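Local coordinates for agarase (Pseudoalteromonas fuliginea, PDB 6XJ9), which probably hydrolyses the beta-1,4 linkages of agarose as a family GH50 agarase, at residues Y128-D139 against K204-F214; V169-K177 against L678-A686. All blocks are in the same frame, centred on the assembly; numbering follows the deposited sequence.

Contact 1: residues Y128-D139 against K204-F214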
loop_
_atom_site.group_PDB
_atom_site.type_symbol
_atom_site.label_atom_id
_atom_site.label_comp_id
_atom_site.label_asym_id
_atom_site.label_seq_id
_atom_site.Cartn_x
_atom_site.Cartn_y
_atom_site.Cartn_z
ATOM N N TYR A 128 10.786 -6.971 -16.654
ATOM C CA TYR A 128 10.224 -8.009 -17.498
ATOM C C TYR A 128 9.756 -9.209 -16.679
ATOM O O TYR A 128 10.456 -9.696 -15.789
ATOM C CB TYR A 128 11.230 -8.388 -18.586
ATOM C CG TYR A 128 11.362 -7.363 -19.682
ATOM C CD1 TYR A 128 10.492 -7.364 -20.761
ATOM C CD2 TYR A 128 12.342 -6.385 -19.639
ATOM C CE1 TYR A 128 10.594 -6.419 -21.769
ATOM C CE2 TYR A 128 12.463 -5.433 -20.638
ATOM C CZ TYR A 128 11.586 -5.456 -21.710
ATOM O OH TYR A 128 11.688 -4.530 -22.705
ATOM N N ASN A 129 8.554 -9.678 -17.022
ATOM C CA ASN A 129 7.979 -10.903 -16.501
ATOM C C ASN A 129 7.351 -11.650 -17.669
ATOM O O ASN A 129 7.109 -11.058 -18.721
ATOM C CB ASN A 129 6.958 -10.598 -15.399
ATOM C CG ASN A 129 7.620 -9.986 -14.188
ATOM O OD1 ASN A 129 8.206 -10.698 -13.374
ATOM N ND2 ASN A 129 7.568 -8.667 -14.078
ATOM N N THR A 130 7.084 -12.943 -17.470
ATOM C CA THR A 130 6.432 -13.736 -18.499
ATOM C C THR A 130 4.956 -13.910 -18.152
ATOM O O THR A 130 4.605 -14.259 -17.024
ATOM C CB THR A 130 7.198 -15.031 -18.804
ATOM O OG1 THR A 130 8.423 -14.646 -19.428
ATOM C CG2 THR A 130 6.459 -15.944 -19.758
ATOM N N TYR A 131 4.115 -13.634 -19.153
ATOM C CA TYR A 131 2.671 -13.776 -19.094
ATOM C C TYR A 131 2.270 -14.811 -20.133
ATOM O O TYR A 131 2.652 -14.697 -21.297
ATOM C CB TYR A 131 2.007 -12.421 -19.351
ATOM C CG TYR A 131 2.464 -11.373 -18.372
ATOM C CD1 TYR A 131 3.674 -10.710 -18.539
ATOM C CD2 TYR A 131 1.713 -11.091 -17.239
ATOM C CE1 TYR A 131 4.115 -9.773 -17.615
ATOM C CE2 TYR A 131 2.140 -10.160 -16.309
ATOM C CZ TYR A 131 3.338 -9.493 -16.501
ATOM O OH TYR A 131 3.737 -8.577 -15.571
ATOM N N TYR A 132 1.533 -15.837 -19.704
ATOM C CA TYR A 132 1.261 -16.932 -20.619
ATOM C C TYR A 132 -0.229 -17.262 -20.645
ATOM O O TYR A 132 -0.962 -17.007 -19.689
ATOM C CB TYR A 132 2.152 -18.131 -20.287
ATOM C CG TYR A 132 1.807 -18.791 -18.978
ATOM C CD1 TYR A 132 0.738 -19.675 -18.885
ATOM C CD2 TYR A 132 2.544 -18.533 -17.833
ATOM C CE1 TYR A 132 0.403 -20.280 -17.686
ATOM C CE2 TYR A 132 2.223 -19.140 -16.625
ATOM C CZ TYR A 132 1.150 -20.012 -16.556
ATOM O OH TYR A 132 0.819 -20.618 -15.378
ATOM N N ALA A 133 -0.661 -17.817 -21.776
ATOM C CA ALA A 133 -2.015 -18.294 -21.968
ATOM C C ALA A 133 -1.946 -19.668 -22.628
ATOM O O ALA A 133 -1.428 -19.787 -23.735
ATOM C CB ALA A 133 -2.758 -17.301 -22.831
ATOM N N LYS A 134 -2.436 -20.698 -21.926
ATOM C CA LYS A 134 -2.455 -22.058 -22.447
ATOM C C LYS A 134 -3.445 -22.116 -23.604
ATOM O O LYS A 134 -4.579 -21.667 -23.467
ATOM C CB LYS A 134 -2.899 -23.063 -21.375
ATOM C CG LYS A 134 -1.891 -23.378 -20.274
ATOM C CD LYS A 134 -2.494 -24.183 -19.128
ATOM C CE LYS A 134 -3.606 -23.456 -18.406
ATOM N NZ LYS A 134 -3.705 -23.823 -16.972
ATOM N N LEU A 135 -3.004 -22.660 -24.743
ATOM C CA LEU A 135 -3.861 -22.711 -25.917
ATOM C C LEU A 135 -4.398 -24.124 -26.110
ATOM O O LEU A 135 -5.404 -24.311 -26.785
ATOM C CB LEU A 135 -3.088 -22.203 -27.143
ATOM C CG LEU A 135 -2.825 -20.694 -27.143
ATOM C CD1 LEU A 135 -2.134 -20.227 -28.417
ATOM C CD2 LEU A 135 -4.113 -19.921 -26.919
ATOM N N ASP A 136 -3.728 -25.101 -25.489
ATOM C CA ASP A 136 -4.077 -26.509 -25.607
ATOM C C ASP A 136 -3.467 -27.267 -24.432
ATOM O O ASP A 136 -2.370 -26.944 -23.987
ATOM C CB ASP A 136 -3.590 -27.102 -26.935
ATOM C CG ASP A 136 -3.813 -28.605 -27.058
ATOM O OD1 ASP A 136 -4.927 -29.008 -27.441
ATOM O OD2 ASP A 136 -2.869 -29.360 -26.760
ATOM N N GLY A 137 -4.203 -28.266 -23.936
ATOM C CA GLY A 137 -3.693 -29.168 -22.915
ATOM C C GLY A 137 -4.108 -28.747 -21.507
ATOM O O GLY A 137 -4.759 -27.716 -21.326
ATOM N N HIS A 138 -3.717 -29.568 -20.521
ATOM C CA HIS A 138 -3.949 -29.288 -19.111
ATOM C C HIS A 138 -5.451 -29.174 -18.838
ATOM O O HIS A 138 -6.215 -30.049 -19.242
ATOM C CB HIS A 138 -3.072 -28.110 -18.640
ATOM C CG HIS A 138 -1.618 -28.442 -18.531
ATOM N ND1 HIS A 138 -0.772 -27.783 -17.661
ATOM C CD2 HIS A 138 -0.858 -29.370 -19.157
ATOM C CE1 HIS A 138 0.447 -28.278 -17.768
ATOM N NE2 HIS A 138 0.424 -29.257 -18.678
ATOM N N ASP A 139 -5.871 -28.085 -18.182
ATOM C CA ASP A 139 -7.245 -27.956 -17.714
ATOM C C ASP A 139 -8.195 -27.581 -18.854
ATOM O O ASP A 139 -9.402 -27.787 -18.734
ATOM C CB ASP A 139 -7.359 -27.063 -16.473
ATOM C CG ASP A 139 -6.780 -25.660 -16.609
ATOM O OD1 ASP A 139 -5.899 -25.455 -17.483
ATOM O OD2 ASP A 139 -7.200 -24.779 -15.818
ATOM N N LYS A 204 9.324 -7.679 -25.238
ATOM C CA LYS A 204 10.653 -8.216 -25.497
ATOM C C LYS A 204 10.571 -9.424 -26.428
ATOM O O LYS A 204 11.411 -9.562 -27.313
ATOM C CB LYS A 204 11.358 -8.592 -24.189
ATOM C CG LYS A 204 12.739 -9.221 -24.346
ATOM C CD LYS A 204 13.490 -9.389 -23.044
ATOM C CE LYS A 204 14.046 -8.082 -22.521
ATOM N NZ LYS A 204 14.950 -8.301 -21.368
ATOM N N SER A 205 9.569 -10.290 -26.216
ATOM C CA SER A 205 9.397 -11.497 -27.015
ATOM C C SER A 205 7.985 -12.062 -26.894
ATOM O O SER A 205 7.291 -11.860 -25.895
ATOM C CB SER A 205 10.432 -12.554 -26.695
ATOM O OG SER A 205 10.070 -13.293 -25.542
ATOM N N ILE A 206 7.577 -12.751 -27.963
ATOM C CA ILE A 206 6.364 -13.546 -28.020
ATOM C C ILE A 206 6.780 -14.905 -28.566
ATOM O O ILE A 206 7.559 -14.967 -29.518
ATOM C CB ILE A 206 5.297 -12.878 -28.916
ATOM C CG1 ILE A 206 5.114 -11.390 -28.603
ATOM C CG2 ILE A 206 3.979 -13.629 -28.835
ATOM C CD1 ILE A 206 4.321 -10.641 -29.654
ATOM N N SER A 207 6.251 -15.974 -27.959
ATOM C CA SER A 207 6.706 -17.315 -28.261
ATOM C C SER A 207 5.603 -18.327 -27.962
ATOM O O SER A 207 4.715 -18.062 -27.152
ATOM C CB SER A 207 7.964 -17.622 -27.482
ATOM O OG SER A 207 7.763 -17.404 -26.091
ATOM N N LEU A 208 5.676 -19.487 -28.628
ATOM C CA LEU A 208 4.890 -20.653 -28.250
ATOM C C LEU A 208 5.805 -21.598 -27.478
ATOM O O LEU A 208 6.970 -21.754 -27.841
ATOM C CB LEU A 208 4.347 -21.351 -29.500
ATOM C CG LEU A 208 3.380 -20.548 -30.367
ATOM C CD1 LEU A 208 2.951 -21.378 -31.571
ATOM C CD2 LEU A 208 2.162 -20.106 -29.568
ATOM N N ARG A 209 5.280 -22.216 -26.412
ATOM C CA ARG A 209 6.102 -23.072 -25.570
ATOM C C ARG A 209 5.314 -24.309 -25.160
ATOM O O ARG A 209 4.094 -24.254 -25.034
ATOM C CB ARG A 209 6.557 -22.353 -24.295
ATOM C CG ARG A 209 7.049 -20.926 -24.498
ATOM C CD ARG A 209 7.459 -20.301 -23.180
ATOM N NE ARG A 209 6.360 -20.266 -22.221
ATOM C CZ ARG A 209 6.471 -19.820 -20.975
ATOM N NH1 ARG A 209 7.639 -19.379 -20.536
ATOM N NH2 ARG A 209 5.420 -19.823 -20.171
ATOM N N LYS A 210 6.041 -25.409 -24.928
ATOM C CA LYS A 210 5.470 -26.621 -24.359
ATOM C C LYS A 210 5.091 -26.336 -22.908
ATOM O O LYS A 210 5.893 -25.792 -22.157
ATOM C CB LYS A 210 6.484 -27.775 -24.415
ATOM C CG LYS A 210 7.056 -28.094 -25.793
ATOM N N ASN A 211 3.876 -26.724 -22.516
ATOM C CA ASN A 211 3.440 -26.596 -21.131
ATOM C C ASN A 211 4.327 -27.463 -20.241
ATOM O O ASN A 211 4.634 -28.602 -20.592
ATOM C CB ASN A 211 1.974 -27.003 -20.954
ATOM C CG ASN A 211 1.005 -26.070 -21.648
ATOM O OD1 ASN A 211 1.320 -24.908 -21.873
ATOM N ND2 ASN A 211 -0.172 -26.566 -21.990
ATOM N N PRO A 212 4.779 -26.959 -19.069
ATOM C CA PRO A 212 5.475 -27.800 -18.090
ATOM C C PRO A 212 4.565 -28.930 -17.602
ATOM O O PRO A 212 3.378 -28.950 -17.921
ATOM C CB PRO A 212 5.796 -26.828 -16.943
ATOM C CG PRO A 212 5.753 -25.450 -17.582
ATOM C CD PRO A 212 4.681 -25.551 -18.648
ATOM N N GLN A 213 5.130 -29.860 -16.822
ATOM C CA GLN A 213 4.399 -30.989 -16.266
ATOM C C GLN A 213 3.102 -30.517 -15.601
ATOM O O GLN A 213 3.123 -29.582 -14.802
ATOM C CB GLN A 213 5.290 -31.723 -15.259
ATOM C CG GLN A 213 4.747 -33.081 -14.827
ATOM C CD GLN A 213 5.536 -33.714 -13.702
ATOM O OE1 GLN A 213 6.662 -33.323 -13.398
ATOM N NE2 GLN A 213 4.940 -34.707 -13.061
ATOM N N PHE A 214 1.988 -31.177 -15.958
ATOM C CA PHE A 214 0.655 -30.947 -15.411
ATOM C C PHE A 214 0.618 -31.314 -13.927
ATOM O O PHE A 214 0.842 -32.464 -13.571
ATOM C CB PHE A 214 -0.380 -31.755 -16.206
ATOM C CG PHE A 214 -1.812 -31.627 -15.745
ATOM C CD1 PHE A 214 -2.460 -30.398 -15.748
ATOM C CD2 PHE A 214 -2.513 -32.736 -15.298
ATOM C CE1 PHE A 214 -3.770 -30.277 -15.309
ATOM C CE2 PHE A 214 -3.825 -32.618 -14.863
ATOM C CZ PHE A 214 -4.454 -31.389 -14.869
#
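Tyr128 and Lys204 meet through a cation-pi contact. The lysine chain starts with CG trans to the backbone N (chi1 178°) and bends at chi3, which lays CE across one face of the phenol. CE sits 3.6 Å from the centroid of the Tyr128 ring, almost on its normal, and Lys204 NZ lies over the same face at 4.0 Å from that centroid. With an alanine in place of Tyr128, the ammonium of Lys204 would probably lose its aromatic seat and the bent chain would be free to swing.

Aromatic contacts gather at the other end. The His138 ring lies between Phe214 and Asn211. Phe214 turns its edge to one face, the ring centroids of His138 and Phe214 being 5.0 Å apart and their planes inclined at 61°; Phe214 CB adds a CH-pi contact. Asn211 CB covers the opposite face, 3.9 Å from the His138 centroid. Pro212 O lies in the imidazole plane, 3.0 Å from His138 CE1. A hydrogen bond from His138 ND1 to Thr163 fixes the turn of the ring.

Van der Waals contacts fill the middle, where Arg209 brings NH1 to 3.7 Å from Thr130 CG2 while its NH2 meets CB of Tyr132.

Of the charged pairs, Arg209 NH2 forms a salt bridge with Glu168, its NE hydrogen-bonding to Asn90, and Lys134 NZ forms one within 128-139, to Asp139 OD1 at 2.8 Å.

Strands 128-134 and 204-210 flank strand 89-97 and do not pair with each other; their axes stay 9.0 Å apart. The contact therefore rests on long side chains bridging one face of this beta-rich, CBM-like domain, where cations lie against aromatic or aliphatic surface and polar groups such as Asn211 find their partners on or beside the intervening strand.

Contact 2: residues V169-K177 against L678-A686; sequences VQFISMWGK and LFHPGLIHA
Ile172 puts its branched side chain among His680, Pro681 and His685. Its CB already touches the last of these, 3.9 Å from His685 CE1. At CB the chain divides. The CG2 methyl, trans to the backbone N, presses on one face of the His680 imidazole, 3.5 Å from the ring centroid and offset toward the rim, in a CH-pi contact. CG1 takes the other course and lies 3.6 Å from Pro681 CD, with His685 CE1 also beside it. The CD1 tip ends against Pro681 CD at 3.7 Å.

The two imidazoles are held by the loop itself: Gly682 N donates to His680 ND1, and His685 NE2 donates to Gly682 O at 2.9 Å, from above the carbonyl plane. Pro681 CG also lies over the centre of the His685 ring. Farther along, Met174 folds back at chi2 and chi3 to bring CE within 3.7 Å of Gly682 O, and Leu683 CD2 meets the edge of the Trp175 indole, 3.8 Å from CZ3.

Gln104 of strand 103-111 hydrogen-bonds to the backbone of Leu683 and His685. Strand 169-174 ends in a classic beta bulge, Met174 and Trp175 together standing opposite the single residue Thr118. The loop 678-686 follows strand 664-666 and precedes helix 689-704, as a beta-alpha loop of a (beta/alpha)8 barrel would, so the contact probably joins the CBM-like domain to the catalytic barrel.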
loop_
_atom_site.group_PDB
_atom_site.type_symbol
_atom_site.label_atom_id
_atom_site.label_comp_id
_atom_site.label_asym_id
_atom_site.label_seq_id
_atom_site.Cartn_x
_atom_site.Cartn_y
_atom_site.Cartn_z
ATOM N N VAL A 169 3.168 -15.397 -14.962
ATOM C CA VAL A 169 1.809 -14.955 -14.700
ATOM C C VAL A 169 0.884 -15.460 -15.801
ATOM O O VAL A 169 1.037 -15.113 -16.975
ATOM C CB VAL A 169 1.726 -13.419 -14.602
ATOM C CG1 VAL A 169 0.335 -12.973 -14.160
ATOM C CG2 VAL A 169 2.807 -12.847 -13.699
ATOM N N GLN A 170 -0.118 -16.236 -15.391
ATOM C CA GLN A 170 -1.110 -16.712 -16.332
ATOM C C GLN A 170 -2.126 -15.602 -16.614
ATOM O O GLN A 170 -2.601 -14.940 -15.696
ATOM C CB GLN A 170 -1.786 -17.975 -15.803
ATOM C CG GLN A 170 -2.783 -18.558 -16.792
ATOM C CD GLN A 170 -3.452 -19.840 -16.353
ATOM O OE1 GLN A 170 -3.313 -20.299 -15.218
ATOM N NE2 GLN A 170 -4.206 -20.425 -17.265
ATOM N N PHE A 171 -2.458 -15.413 -17.899
ATOM C CA PHE A 171 -3.574 -14.560 -18.282
ATOM C C PHE A 171 -4.863 -15.123 -17.689
ATOM O O PHE A 171 -5.022 -16.340 -17.571
ATOM C CB PHE A 171 -3.720 -14.486 -19.807
ATOM C CG PHE A 171 -2.812 -13.506 -20.510
ATOM C CD1 PHE A 171 -1.542 -13.884 -20.926
ATOM C CD2 PHE A 171 -3.234 -12.212 -20.775
ATOM C CE1 PHE A 171 -0.715 -12.991 -21.591
ATOM C CE2 PHE A 171 -2.409 -11.323 -21.451
ATOM C CZ PHE A 171 -1.147 -11.712 -21.849
ATOM N N ILE A 172 -5.791 -14.219 -17.345
ATOM C CA ILE A 172 -7.115 -14.610 -16.881
ATOM C C ILE A 172 -8.043 -14.763 -18.083
ATOM O O ILE A 172 -8.220 -13.824 -18.861
ATOM C CB ILE A 172 -7.660 -13.580 -15.865
ATOM C CG1 ILE A 172 -6.670 -13.298 -14.727
ATOM C CG2 ILE A 172 -9.018 -14.003 -15.342
ATOM C CD1 ILE A 172 -6.222 -14.530 -13.957
ATOM N N SER A 173 -8.650 -15.954 -18.218
ATOM C CA SER A 173 -9.635 -16.188 -19.265
ATOM C C SER A 173 -10.904 -15.392 -18.962
ATOM O O SER A 173 -11.485 -15.540 -17.895
ATOM C CB SER A 173 -9.923 -17.666 -19.410
ATOM O OG SER A 173 -8.721 -18.379 -19.655
ATOM N N MET A 174 -11.330 -14.543 -19.906
ATOM C CA MET A 174 -12.426 -13.628 -19.637
ATOM C C MET A 174 -13.707 -14.079 -20.342
ATOM O O MET A 174 -14.700 -14.358 -19.674
ATOM C CB MET A 174 -12.064 -12.189 -20.017
ATOM C CG MET A 174 -10.783 -11.681 -19.357
ATOM S SD MET A 174 -10.879 -11.429 -17.553
ATOM C CE MET A 174 -11.782 -9.884 -17.455
ATOM N N TRP A 175 -13.699 -14.140 -21.682
ATOM C CA TRP A 175 -14.915 -14.443 -22.427
ATOM C C TRP A 175 -14.631 -14.570 -23.923
ATOM O O TRP A 175 -13.565 -14.179 -24.399
ATOM C CB TRP A 175 -15.985 -13.373 -22.173
ATOM C CG TRP A 175 -15.467 -11.989 -22.404
ATOM C CD1 TRP A 175 -15.094 -11.433 -23.594
ATOM C CD2 TRP A 175 -15.228 -10.989 -21.404
ATOM N NE1 TRP A 175 -14.647 -10.153 -23.406
ATOM C CE2 TRP A 175 -14.720 -9.852 -22.071
ATOM C CE3 TRP A 175 -15.400 -10.940 -20.015
ATOM C CZ2 TRP A 175 -14.370 -8.686 -21.393
ATOM C CZ3 TRP A 175 -15.061 -9.782 -19.348
ATOM C CH2 TRP A 175 -14.555 -8.674 -20.030
ATOM N N GLY A 176 -15.631 -15.093 -24.650
ATOM C CA GLY A 176 -15.563 -15.305 -26.089
ATOM C C GLY A 176 -15.744 -16.779 -26.455
ATOM O O GLY A 176 -16.278 -17.559 -25.665
ATOM N N LYS A 177 -15.325 -17.145 -27.673
ATOM C CA LYS A 177 -15.275 -18.541 -28.085
ATOM C C LYS A 177 -13.870 -19.071 -27.810
ATOM O O LYS A 177 -12.911 -18.675 -28.467
ATOM C CB LYS A 177 -15.685 -18.709 -29.554
ATOM C CG LYS A 177 -15.686 -20.148 -30.060
ATOM C CD LYS A 177 -16.512 -20.358 -31.313
ATOM C CE LYS A 177 -17.061 -21.766 -31.424
ATOM N NZ LYS A 177 -18.270 -21.810 -32.284
ATOM N N LEU A 678 -6.680 -14.979 -4.254
ATOM C CA LEU A 678 -7.765 -15.526 -5.050
ATOM C C LEU A 678 -7.259 -15.796 -6.464
ATOM O O LEU A 678 -6.284 -15.192 -6.905
ATOM C CB LEU A 678 -8.958 -14.562 -5.069
ATOM C CG LEU A 678 -9.654 -14.331 -3.720
ATOM C CD1 LEU A 678 -11.011 -13.682 -3.928
ATOM C CD2 LEU A 678 -9.823 -15.638 -2.958
ATOM N N PHE A 679 -7.958 -16.683 -7.175
ATOM C CA PHE A 679 -7.509 -17.177 -8.473
ATOM C C PHE A 679 -8.034 -16.322 -9.622
ATOM O O PHE A 679 -7.746 -16.617 -10.783
ATOM C CB PHE A 679 -7.940 -18.633 -8.653
ATOM C CG PHE A 679 -7.376 -19.515 -7.572
ATOM C CD1 PHE A 679 -6.006 -19.570 -7.359
ATOM C CD2 PHE A 679 -8.217 -20.224 -6.725
ATOM C CE1 PHE A 679 -5.481 -20.350 -6.342
ATOM C CE2 PHE A 679 -7.687 -21.015 -5.719
ATOM C CZ PHE A 679 -6.324 -21.077 -5.531
ATOM N N HIS A 680 -8.802 -15.276 -9.286
ATOM C CA HIS A 680 -9.375 -14.390 -10.284
ATOM C C HIS A 680 -9.409 -12.983 -9.703
ATOM O O HIS A 680 -10.060 -12.743 -8.684
ATOM C CB HIS A 680 -10.774 -14.880 -10.685
ATOM C CG HIS A 680 -11.267 -14.346 -11.989
ATOM N ND1 HIS A 680 -11.070 -13.034 -12.378
ATOM C CD2 HIS A 680 -11.982 -14.927 -12.973
ATOM C CE1 HIS A 680 -11.622 -12.840 -13.558
ATOM N NE2 HIS A 680 -12.171 -13.990 -13.947
ATOM N N PRO A 681 -8.655 -12.025 -10.290
ATOM C CA PRO A 681 -8.691 -10.645 -9.815
ATOM C C PRO A 681 -10.042 -9.987 -10.094
ATOM O O PRO A 681 -10.423 -9.043 -9.403
ATOM C CB PRO A 681 -7.530 -9.963 -10.554
ATOM C CG PRO A 681 -7.303 -10.811 -11.785
ATOM C CD PRO A 681 -7.732 -12.219 -11.421
ATOM N N GLY A 682 -10.780 -10.504 -11.082
ATOM C CA GLY A 682 -12.090 -9.953 -11.397
ATOM C C GLY A 682 -12.125 -9.321 -12.786
ATOM O O GLY A 682 -11.518 -9.833 -13.725
ATOM N N LEU A 683 -12.843 -8.199 -12.906
ATOM C CA LEU A 683 -13.086 -7.613 -14.214
ATOM C C LEU A 683 -12.029 -6.560 -14.515
ATOM O O LEU A 683 -11.560 -6.475 -15.643
ATOM C CB LEU A 683 -14.508 -7.037 -14.262
ATOM C CG LEU A 683 -15.615 -8.077 -14.396
ATOM C CD1 LEU A 683 -16.975 -7.471 -14.106
ATOM C CD2 LEU A 683 -15.595 -8.690 -15.788
ATOM N N ILE A 684 -11.675 -5.770 -13.497
ATOM C CA ILE A 684 -10.661 -4.729 -13.588
ATOM C C ILE A 684 -9.498 -5.117 -12.662
ATOM O O ILE A 684 -9.700 -5.377 -11.477
ATOM C CB ILE A 684 -11.287 -3.351 -13.256
ATOM C CG1 ILE A 684 -12.474 -3.021 -14.173
ATOM C CG2 ILE A 684 -10.242 -2.241 -13.268
ATOM C CD1 ILE A 684 -12.118 -2.870 -15.655
ATOM N N HIS A 685 -8.280 -5.172 -13.214
ATOM C CA HIS A 685 -7.145 -5.798 -12.544
ATOM C C HIS A 685 -6.109 -4.767 -12.112
ATOM O O HIS A 685 -5.707 -3.923 -12.919
ATOM C CB HIS A 685 -6.412 -6.762 -13.501
ATOM C CG HIS A 685 -7.229 -7.897 -14.019
ATOM N ND1 HIS A 685 -6.671 -8.914 -14.787
ATOM C CD2 HIS A 685 -8.540 -8.185 -13.907
ATOM C CE1 HIS A 685 -7.609 -9.762 -15.140
ATOM N NE2 HIS A 685 -8.762 -9.345 -14.597
ATOM N N ALA A 686 -5.608 -4.921 -10.872
ATOM C CA ALA A 686 -4.515 -4.104 -10.357
ATOM C C ALA A 686 -3.265 -4.954 -10.121
ATOM O O ALA A 686 -3.331 -6.178 -10.072
ATOM C CB ALA A 686 -4.923 -3.411 -9.068
#

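In the fold
From the N terminus the chain passes through 128-139 first, then 169-177, then 204-214, and reaches 678-686 only near its end. Contact 1 closes a loop of 64 residues inside the CBM-like domain; contact 2 closes one of 500 that takes in most of what is probably the catalytic barrel. Their segments alternate, so the two closures cross and neither nests in the other. They are joined directly: strands 128-134 and 169-174 run parallel as neighbours, with a probable hydrogen bond from Val169 N to Thr130 O. Side-chain bridges across strand 89-97 are thus linked, through this strand pair, to the interface with the loop ahead of helix 689-704.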